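Cellulose binding domain-containing protein (Clostridium clariflavum, PDB 4B96) probably binds cellulose through its family 3b carbohydrate-binding module, the calcium-binding part crystallised here, as part of the bacterium's membrane-associated biomass-sensing system. Local coordinates at the calcium ion site. Numbering follows the deposited sequence.

The calcium ion site. Residues 47-48, 82, 116-120. With CA (calcium ion), chain B.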
# COMPACT_ATOMS: atom_id res chain seq x y z
N LYS A 47 7.98 17.59 0.46
CA LYS A 47 9.38 18.04 0.37
C LYS A 47 9.36 19.55 0.60
O LYS A 47 8.75 20.27 -0.17
CB LYS A 47 9.91 17.74 -1.03
CG LYS A 47 11.41 18.05 -1.20
CD LYS A 47 11.87 17.62 -2.62
CE LYS A 47 13.40 17.73 -2.82
NZ LYS A 47 13.84 19.12 -2.72
N ASP A 48 10.05 20.04 1.62
CA ASP A 48 10.05 21.48 1.86
C ASP A 48 11.16 21.79 2.85
O ASP A 48 11.48 20.97 3.70
CB ASP A 48 8.71 21.91 2.42
CG ASP A 48 8.56 23.41 2.43
OD1 ASP A 48 8.35 23.99 1.33
OD2 ASP A 48 8.67 24.00 3.53
N SER A 82 15.13 18.35 3.34
CA SER A 82 13.86 18.73 2.71
C SER A 82 12.80 17.63 2.68
O SER A 82 11.62 17.92 2.57
CB SER A 82 14.17 19.24 1.31
OG SER A 82 14.59 18.19 0.49
N ASN A 116 5.76 24.72 -2.65
CA ASN A 116 5.66 24.20 -3.99
C ASN A 116 5.28 22.73 -3.83
O ASN A 116 6.11 21.92 -3.37
CB ASN A 116 7.02 24.32 -4.70
CG ASN A 116 7.06 23.58 -6.06
OD1 ASN A 116 6.02 23.18 -6.60
ND2 ASN A 116 8.26 23.37 -6.60
N GLN A 117 4.05 22.38 -4.17
CA GLN A 117 3.55 21.07 -3.90
C GLN A 117 3.95 20.06 -4.95
O GLN A 117 3.70 18.85 -4.79
CB GLN A 117 2.03 21.12 -3.88
CG GLN A 117 1.48 22.10 -2.85
CD GLN A 117 -0.02 21.84 -2.58
OE1 GLN A 117 -0.34 20.97 -1.80
NE2 GLN A 117 -0.90 22.59 -3.22
N GLU A 118 4.54 20.55 -6.03
CA GLU A 118 4.77 19.69 -7.20
C GLU A 118 5.64 18.46 -6.91
O GLU A 118 5.49 17.44 -7.56
CB GLU A 118 5.38 20.47 -8.35
CG GLU A 118 5.32 19.65 -9.67
CD GLU A 118 5.83 20.43 -10.89
OE1 GLU A 118 6.74 21.31 -10.72
OE2 GLU A 118 5.32 20.14 -12.01
N ASP A 119 6.55 18.58 -5.94
CA ASP A 119 7.48 17.50 -5.65
C ASP A 119 7.11 16.80 -4.34
O ASP A 119 7.94 16.09 -3.74
CB ASP A 119 8.89 18.10 -5.59
CG ASP A 119 8.99 19.32 -4.61
OD1 ASP A 119 8.03 19.61 -3.81
OD2 ASP A 119 10.07 19.99 -4.64
N ASP A 120 5.86 16.97 -3.89
CA ASP A 120 5.45 16.36 -2.62
C ASP A 120 4.83 14.99 -2.90
O ASP A 120 3.84 14.85 -3.68
CB ASP A 120 4.39 17.23 -1.91
CG ASP A 120 4.93 18.57 -1.47
OD1 ASP A 120 6.16 18.80 -1.47
OD2 ASP A 120 4.09 19.42 -1.07
CA CA B . 7.38 20.90 -1.83
O HOH W 1 5.72 21.28 -0.19
O HOH W 2 7.67 23.24 -1.03
O HOH W 3 9.70 21.69 -2.71
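Two separate stretches of the family 3b carbohydrate-binding module meet at this calcium site: the end of strand 40-47, and the turn in which strand 115-116 runs through the 3-10 helix 117-119 to Asp120. Each supplies a backbone carbonyl, Lys47 O and Asn116 O, both 2.2 Å from CA. Past Asn116 the chain curls round the ion, so that Gln117 and Glu118 pass behind the shell while Asp119 and Asp120 turn back towards the metal. Their carboxylates each bind through one oxygen: Asp119 OD1 lies 2.4 Å from CA and Asp120 OD1 2.5 Å. Asp119 reaches it with CG in the crowded position between the backbone N and the carbonyl carbon (chi1 53°), Asp120 with CG anti to the carbonyl carbon (chi1 -66°).

Three waters bring the observed coordination to seven. The second oxygens of the aspartates also contact waters, Asp119 OD2 holding water 3 and Asp120 OD2 water 1, whereas water 2 bridges Asp48 OD1 and the backbone N of Asn116, again tying the two stretches together. The carboxylates probably offset much of the ion's charge, and the site probably stabilises the fold. Within the turn the backbone N of Glu118, a poorly ordered residue, donates to the side-chain carbonyl Asn116 OD1 (3.1 Å) from above the plane of that carbonyl. Across the site, Lys47 N donates nearly straight to the metal-bound Asp120 OD1 at 2.9 Å, arriving 54° out of the carboxylate plane.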